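Local coordinates for protein tyrosinase (Aspergillus oryzae, PDB 6JUC) that probably oxidises L-tyrosine and L-dopa to L-dopaquinone with molecular oxygen at a dinuclear copper centre, at residues W150-F155 with W373-N378; L263-H268 with N333-W338. The protein carries 2 engineered substitutions. All coordinates share one frame; numbering follows the deposited sequence.

Contact 1 of 2, residues W150-F155 with W373-N378; sequences WDFARF and WLHHCN. With CU (copper (II) ion), chain F; PER (peroxide ion), chain G.
One face of the Phe152 ring carries the amide nitrogen of Asn378, with ND2 3.4 Å above the plane and displaced toward the rim; amide and ring planes stand 84° apart. CE2 and CD2 of the same ring meet the edge of the His375 imidazole, where CE2 lies 3.3 Å from ND1. The two rings meet obliquely, their planes 63° apart. This is the surround of the CuB site in the type 3 dicopper centre characteristic of tyrosinases: helix 371-389 sends His376 to the copper from one side and receives the loop 150-155 on another. His376 NE2 holds the copper at 2.1 Å, with His332, His336 and peroxide completing the site. His375, one residue earlier, does not bind this copper; its NE2 is hydrogen-bonded to the carbonyl of His332, which ties two ligand-bearing helices together.

Trp150 turns the edge of its indole to the backbone of His375, and CB of Phe152 covers one of its faces. Trp150 N gives a nearly straight hydrogen bond to Leu374 O (3.2 Å, 169°), opposite the face that takes the helical N-H of Asn378. With CG anti to its backbone N, Asn378 carries its amide past Trp150 O, 3.0 Å from Asn378 CB, and onto Phe152; its OD1 is bonded to Arg381. Asp151 OD2 is hydrogen-bonded to Tyr456, while OD1 closes an Asx turn with Ala153 N and takes a bridging water: the water accepts from Asn378 ND2 at 3.0 Å and donates to Asp151 OD1 at 2.6 Å.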
loop_
_atom_site.group_PDB
_atom_site.type_symbol
_atom_site.label_atom_id
_atom_site.label_comp_id
_atom_site.label_asym_id
_atom_site.label_seq_id
_atom_site.Cartn_x
_atom_site.Cartn_y
_atom_site.Cartn_z
ATOM N N TRP B 150 -20.718 3.522 3.689
ATOM C CA TRP B 150 -19.632 2.912 4.442
ATOM C C TRP B 150 -19.839 3.109 5.939
ATOM O O TRP B 150 -19.749 4.208 6.485
ATOM C CB TRP B 150 -18.302 3.549 4.035
ATOM C CG TRP B 150 -17.156 3.098 4.890
ATOM C CD1 TRP B 150 -16.893 1.857 5.387
ATOM C CD2 TRP B 150 -16.099 3.959 5.336
ATOM N NE1 TRP B 150 -15.727 1.897 6.125
ATOM C CE2 TRP B 150 -15.225 3.174 6.109
ATOM C CE3 TRP B 150 -15.839 5.325 5.149
ATOM C CZ2 TRP B 150 -14.077 3.712 6.701
ATOM C CZ3 TRP B 150 -14.704 5.846 5.742
ATOM C CH2 TRP B 150 -13.842 5.048 6.508
ATOM N N ASP B 151 -20.090 2.023 6.665
ATOM C CA ASP B 151 -20.236 2.141 8.111
ATOM C C ASP B 151 -18.875 2.146 8.785
ATOM O O ASP B 151 -18.364 1.115 9.218
ATOM C CB ASP B 151 -21.088 1.001 8.681
ATOM C CG ASP B 151 -21.638 1.403 10.041
ATOM O OD1 ASP B 151 -20.969 2.261 10.678
ATOM O OD2 ASP B 151 -22.687 0.870 10.464
ATOM N N PHE B 152 -18.273 3.331 8.826
ATOM C CA PHE B 152 -16.919 3.422 9.376
ATOM C C PHE B 152 -16.829 3.057 10.851
ATOM O O PHE B 152 -15.715 2.809 11.348
ATOM C CB PHE B 152 -16.367 4.828 9.142
ATOM C CG PHE B 152 -17.203 5.984 9.612
ATOM C CD1 PHE B 152 -17.457 6.207 10.958
ATOM C CD2 PHE B 152 -17.770 6.854 8.686
ATOM C CE1 PHE B 152 -18.225 7.275 11.384
ATOM C CE2 PHE B 152 -18.516 7.941 9.100
ATOM C CZ PHE B 152 -18.763 8.149 10.450
ATOM N N ALA B 153 -17.939 2.983 11.569
ATOM C CA ALA B 153 -17.909 2.724 13.004
ATOM C C ALA B 153 -18.328 1.308 13.386
ATOM O O ALA B 153 -18.355 0.979 14.575
ATOM C CB ALA B 153 -18.829 3.718 13.704
ATOM N N ARG B 154 -18.687 0.490 12.405
ATOM C CA ARG B 154 -19.121 -0.876 12.638
ATOM C C ARG B 154 -17.936 -1.815 12.461
ATOM O O ARG B 154 -17.144 -1.643 11.525
ATOM C CB ARG B 154 -20.224 -1.267 11.650
ATOM C CG ARG B 154 -20.807 -2.659 11.850
ATOM C CD ARG B 154 -21.696 -3.005 10.652
ATOM N NE ARG B 154 -22.459 -4.225 10.897
ATOM C CZ ARG B 154 -23.210 -4.792 9.957
ATOM N NH1 ARG B 154 -23.286 -4.257 8.746
ATOM N NH2 ARG B 154 -23.890 -5.896 10.220
ATOM N N PHE B 155 -17.840 -2.824 13.327
ATOM C CA PHE B 155 -16.766 -3.793 13.091
ATOM C C PHE B 155 -16.962 -4.525 11.769
ATOM O O PHE B 155 -18.071 -4.934 11.399
ATOM C CB PHE B 155 -16.708 -4.792 14.231
ATOM C CG PHE B 155 -16.145 -4.299 15.531
ATOM C CD1 PHE B 155 -14.955 -3.600 15.597
ATOM C CD2 PHE B 155 -16.807 -4.575 16.720
ATOM C CE1 PHE B 155 -14.436 -3.206 16.819
ATOM C CE2 PHE B 155 -16.305 -4.157 17.942
ATOM C CZ PHE B 155 -15.107 -3.462 18.001
ATOM N N TRP B 373 -17.755 9.723 -1.057
ATOM C CA TRP B 373 -19.207 9.675 -1.178
ATOM C C TRP B 373 -19.806 8.650 -0.218
ATOM O O TRP B 373 -20.911 8.843 0.287
ATOM C CB TRP B 373 -19.559 9.330 -2.644
ATOM C CG TRP B 373 -18.857 10.287 -3.573
ATOM C CD1 TRP B 373 -17.659 10.059 -4.180
ATOM C CD2 TRP B 373 -19.284 11.590 -3.979
ATOM N NE1 TRP B 373 -17.304 11.145 -4.952
ATOM C CE2 TRP B 373 -18.287 12.097 -4.844
ATOM C CE3 TRP B 373 -20.407 12.386 -3.693
ATOM C CZ2 TRP B 373 -18.380 13.358 -5.434
ATOM C CZ3 TRP B 373 -20.498 13.632 -4.282
ATOM C CH2 TRP B 373 -19.491 14.103 -5.138
ATOM N N LEU B 374 -19.085 7.566 0.037
ATOM C CA LEU B 374 -19.558 6.485 0.895
ATOM C C LEU B 374 -19.483 6.931 2.354
ATOM O O LEU B 374 -20.348 6.633 3.184
ATOM C CB LEU B 374 -18.759 5.200 0.668
ATOM C CG LEU B 374 -18.667 4.728 -0.785
ATOM C CD1 LEU B 374 -17.732 3.530 -0.890
ATOM C CD2 LEU B 374 -20.054 4.405 -1.339
ATOM N N HIS B 375 -18.410 7.664 2.638
ATOM C CA HIS B 375 -18.262 8.338 3.924
ATOM C C HIS B 375 -19.429 9.285 4.162
ATOM O O HIS B 375 -20.100 9.198 5.190
ATOM C CB HIS B 375 -16.933 9.098 3.959
ATOM C CG HIS B 375 -16.656 9.817 5.244
ATOM N ND1 HIS B 375 -16.990 9.373 6.499
ATOM C CD2 HIS B 375 -16.022 11.001 5.430
ATOM C CE1 HIS B 375 -16.589 10.250 7.401
ATOM N NE2 HIS B 375 -15.998 11.256 6.776
ATOM N N HIS B 376 -19.684 10.173 3.207
ATOM C CA HIS B 376 -20.759 11.144 3.386
ATOM C C HIS B 376 -22.113 10.464 3.362
ATOM O O HIS B 376 -23.058 10.925 3.991
ATOM C CB HIS B 376 -20.679 12.278 2.348
ATOM C CG HIS B 376 -19.829 13.362 2.957
ATOM N ND1 HIS B 376 -20.322 14.202 3.926
ATOM C CD2 HIS B 376 -18.516 13.644 2.837
ATOM C CE1 HIS B 376 -19.363 15.016 4.340
ATOM N NE2 HIS B 376 -18.268 14.699 3.686
ATOM N N CYS B 377 -22.248 9.347 2.647
ATOM C CA CYS B 377 -23.518 8.618 2.780
ATOM C C CYS B 377 -23.725 8.167 4.215
ATOM O O CYS B 377 -24.830 8.264 4.780
ATOM C CB CYS B 377 -23.533 7.496 1.743
ATOM S SG CYS B 377 -25.173 6.756 1.618
ATOM N N ASN B 378 -22.665 7.694 4.896
ATOM C CA ASN B 378 -22.884 7.330 6.303
ATOM C C ASN B 378 -23.077 8.549 7.199
ATOM O O ASN B 378 -23.805 8.504 8.195
ATOM C CB ASN B 378 -21.726 6.479 6.834
ATOM C CG ASN B 378 -22.121 5.811 8.137
ATOM O OD1 ASN B 378 -23.192 5.202 8.223
ATOM N ND2 ASN B 378 -21.282 5.952 9.157
HETATM CU CU CU F . -16.450 15.498 4.345
HETATM O O1 PER G . -16.513 17.756 4.244
HETATM O O2 PER G . -16.148 16.798 3.099
HETATM O O HOH W 1 -21.881 4.422 11.710
#

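Contact 2 of 2, residues L263-H268 with N333-W338; sequences LALNEH and NNVHNW. With CU (copper (II) ion), chain F; PER (peroxide ion), chain G.
Trp338 swings CG anti to its carbonyl carbon and beside its backbone N (chi1 -72°), which lays the indole against the end of helix 258-265. Glu267 answers with CG anti to the backbone N (chi1 -170°) and an extended chain that brings its carboxylate to the rim of that indole. The two planes are nearly perpendicular, 85° apart, and OE2 sits at the ring edge, 3.3 Å from CZ2 and about as close to NE1. Ser513 gives this OE2 a hydrogen-bonding partner.

Carbonyl oxygens lie over both faces of the indole. Ala264 O is 3.4 Å above one, and Asn334 O, from the preceding turn of Trp338's own helix, is 3.1 Å above the other; both are offset toward the rim. Each has work in its own backbone as well: Ala264 O accepts from Glu267 N, where the chain leaves the helix, and Asn334 O accepts the helical N-H of Trp338. The methyl of Ala264 fills in beside the pyrrole part, with CB 3.7 Å from CD1. Leu265 starts out pointing away, but its CD1 comes back to Val335 CG1 and to Trp338 CB, both at 4.4 Å.

Helix 328-340 carries His332 and His336 four residues apart, the paired ligands that one helix gives to CuB in tyrosinases. His336 binds the copper through NE2 at 2.1 Å; its ND1 is hydrogen-bonded to Met360 O, which should fix the turn of the imidazole, and Phe517 stacks on the ring. Trp338 packs on a side of the helix facing away from the copper. Around it, Leu283 of helix 282-292 touches Leu265, Val335 and Trp338, while strand 510-516 supplies Ser513 beside the indole and Phe510 beside Glu267.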
loop_
_atom_site.group_PDB
_atom_site.type_symbol
_atom_site.label_atom_id
_atom_site.label_comp_id
_atom_site.label_asym_id
_atom_site.label_seq_id
_atom_site.Cartn_x
_atom_site.Cartn_y
_atom_site.Cartn_z
ATOM N N LEU B 263 -5.508 1.019 9.925
ATOM C CA LEU B 263 -4.829 1.181 11.211
ATOM C C LEU B 263 -5.241 2.489 11.865
ATOM O O LEU B 263 -5.535 2.556 13.063
ATOM C CB LEU B 263 -3.315 1.138 10.977
ATOM C CG LEU B 263 -2.486 1.476 12.221
ATOM C CD1 LEU B 263 -2.721 0.495 13.366
ATOM C CD2 LEU B 263 -1.005 1.540 11.883
ATOM N N ALA B 264 -5.224 3.565 11.066
ATOM C CA ALA B 264 -5.639 4.871 11.575
ATOM C C ALA B 264 -7.078 4.874 12.071
ATOM O O ALA B 264 -7.385 5.431 13.132
ATOM C CB ALA B 264 -5.424 5.921 10.497
ATOM N N LEU B 265 -7.952 4.240 11.301
ATOM C CA LEU B 265 -9.368 4.135 11.662
ATOM C C LEU B 265 -9.607 3.473 13.012
ATOM O O LEU B 265 -10.631 3.711 13.652
ATOM C CB LEU B 265 -10.082 3.338 10.566
ATOM C CG LEU B 265 -11.569 3.617 10.391
ATOM C CD1 LEU B 265 -11.765 4.961 9.698
ATOM C CD2 LEU B 265 -12.247 2.490 9.621
ATOM N N ASN B 266 -8.671 2.621 13.413
ATOM C CA ASN B 266 -8.720 1.904 14.676
ATOM C C ASN B 266 -7.927 2.612 15.762
ATOM O O ASN B 266 -7.547 2.029 16.775
ATOM C CB ASN B 266 -8.224 0.458 14.506
ATOM C CG ASN B 266 -9.292 -0.377 13.826
ATOM O OD1 ASN B 266 -10.241 -0.802 14.478
ATOM N ND2 ASN B 266 -9.161 -0.554 12.517
ATOM N N GLU B 267 -7.676 3.903 15.603
ATOM C CA GLU B 267 -6.999 4.675 16.649
ATOM C C GLU B 267 -7.660 4.468 18.004
ATOM O O GLU B 267 -8.880 4.417 18.137
ATOM C CB GLU B 267 -7.004 6.149 16.250
ATOM C CG GLU B 267 -6.131 7.028 17.139
ATOM C CD GLU B 267 -5.761 8.317 16.420
ATOM O OE1 GLU B 267 -4.773 8.311 15.652
ATOM O OE2 GLU B 267 -6.477 9.308 16.643
ATOM N N HIS B 268 -6.793 4.307 19.000
ATOM C CA HIS B 268 -7.202 4.182 20.392
ATOM C C HIS B 268 -6.027 4.600 21.264
ATOM O O HIS B 268 -4.929 4.846 20.738
ATOM C CB HIS B 268 -7.662 2.764 20.678
ATOM C CG HIS B 268 -6.658 1.695 20.451
ATOM N ND1 HIS B 268 -5.442 1.661 21.105
ATOM C CD2 HIS B 268 -6.690 0.614 19.625
ATOM C CE1 HIS B 268 -4.775 0.598 20.690
ATOM N NE2 HIS B 268 -5.503 -0.049 19.799
ATOM N N ASN B 333 -14.604 14.700 10.435
ATOM C CA ASN B 333 -13.284 15.278 10.154
ATOM C C ASN B 333 -12.178 14.281 10.493
ATOM O O ASN B 333 -11.249 14.117 9.697
ATOM C CB ASN B 333 -13.056 16.546 10.971
ATOM C CG ASN B 333 -13.852 17.754 10.548
ATOM O OD1 ASN B 333 -14.554 17.733 9.534
ATOM N ND2 ASN B 333 -13.788 18.806 11.359
ATOM N N ASN B 334 -12.288 13.625 11.649
ATOM C CA ASN B 334 -11.290 12.616 11.992
ATOM C C ASN B 334 -11.268 11.511 10.941
ATOM O O ASN B 334 -10.181 11.060 10.581
ATOM C CB ASN B 334 -11.505 12.040 13.401
ATOM C CG ASN B 334 -11.031 12.997 14.484
ATOM O OD1 ASN B 334 -10.920 14.199 14.231
ATOM N ND2 ASN B 334 -10.721 12.485 15.659
ATOM N N VAL B 335 -12.435 11.071 10.463
ATOM C CA VAL B 335 -12.443 9.969 9.501
ATOM C C VAL B 335 -11.760 10.396 8.207
ATOM O O VAL B 335 -11.002 9.626 7.621
ATOM C CB VAL B 335 -13.882 9.497 9.246
ATOM C CG1 VAL B 335 -13.928 8.482 8.108
ATOM C CG2 VAL B 335 -14.486 8.892 10.514
ATOM N N HIS B 336 -11.996 11.626 7.748
ATOM C CA HIS B 336 -11.275 12.145 6.574
ATOM C C HIS B 336 -9.774 11.969 6.745
ATOM O O HIS B 336 -9.048 11.473 5.873
ATOM C CB HIS B 336 -11.621 13.626 6.392
ATOM C CG HIS B 336 -12.785 13.924 5.503
ATOM N ND1 HIS B 336 -12.675 13.865 4.131
ATOM C CD2 HIS B 336 -14.082 14.257 5.750
ATOM C CE1 HIS B 336 -13.829 14.164 3.564
ATOM N NE2 HIS B 336 -14.709 14.406 4.533
ATOM N N ASN B 337 -9.268 12.415 7.896
ATOM C CA ASN B 337 -7.840 12.279 8.198
ATOM C C ASN B 337 -7.386 10.830 8.144
ATOM O O ASN B 337 -6.404 10.462 7.505
ATOM C CB ASN B 337 -7.558 12.858 9.598
ATOM C CG ASN B 337 -6.095 12.878 9.982
ATOM O OD1 ASN B 337 -5.207 13.001 9.129
ATOM N ND2 ASN B 337 -5.793 12.724 11.272
ATOM N N TRP B 338 -8.112 9.970 8.842
ATOM C CA TRP B 338 -7.657 8.592 9.017
ATOM C C TRP B 338 -7.686 7.838 7.702
ATOM O O TRP B 338 -6.845 6.966 7.449
ATOM C CB TRP B 338 -8.531 7.918 10.073
ATOM C CG TRP B 338 -8.302 8.385 11.472
ATOM C CD1 TRP B 338 -7.126 8.797 12.026
ATOM C CD2 TRP B 338 -9.285 8.466 12.517
ATOM N NE1 TRP B 338 -7.313 9.145 13.345
ATOM C CE2 TRP B 338 -8.634 8.946 13.669
ATOM C CE3 TRP B 338 -10.652 8.188 12.594
ATOM C CZ2 TRP B 338 -9.296 9.149 14.876
ATOM C CZ3 TRP B 338 -11.305 8.394 13.797
ATOM C CH2 TRP B 338 -10.632 8.872 14.932
HETATM CU CU CU F . -16.450 15.498 4.345
HETATM O O1 PER G . -16.513 17.756 4.244
HETATM O O2 PER G . -16.148 16.798 3.099
#

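Overall arrangement
Contacts 1 and 2 are both buried, with centres 12 Å apart, in the central tyrosinase domain. They meet at one copper and its peroxide, to which helix 371-389 brings His376 and helix 328-340 brings His336. Val335 joins them directly: its CG1 lies 3.3 Å from His375 CE1 and 3.6 Å from Trp150 CZ3, and Leu265 also reaches the Trp150 indole. Their chemistry differs. Contact 1 fastens a loop to a helix with a backbone hydrogen bond and a bridging water, whereas contact 2 relies on an indole between backbone carbonyls with a carboxylate at its edge. Contact 2 lies nearer strand 510-516, and its Leu263 packs on Leu352 of the second subunit.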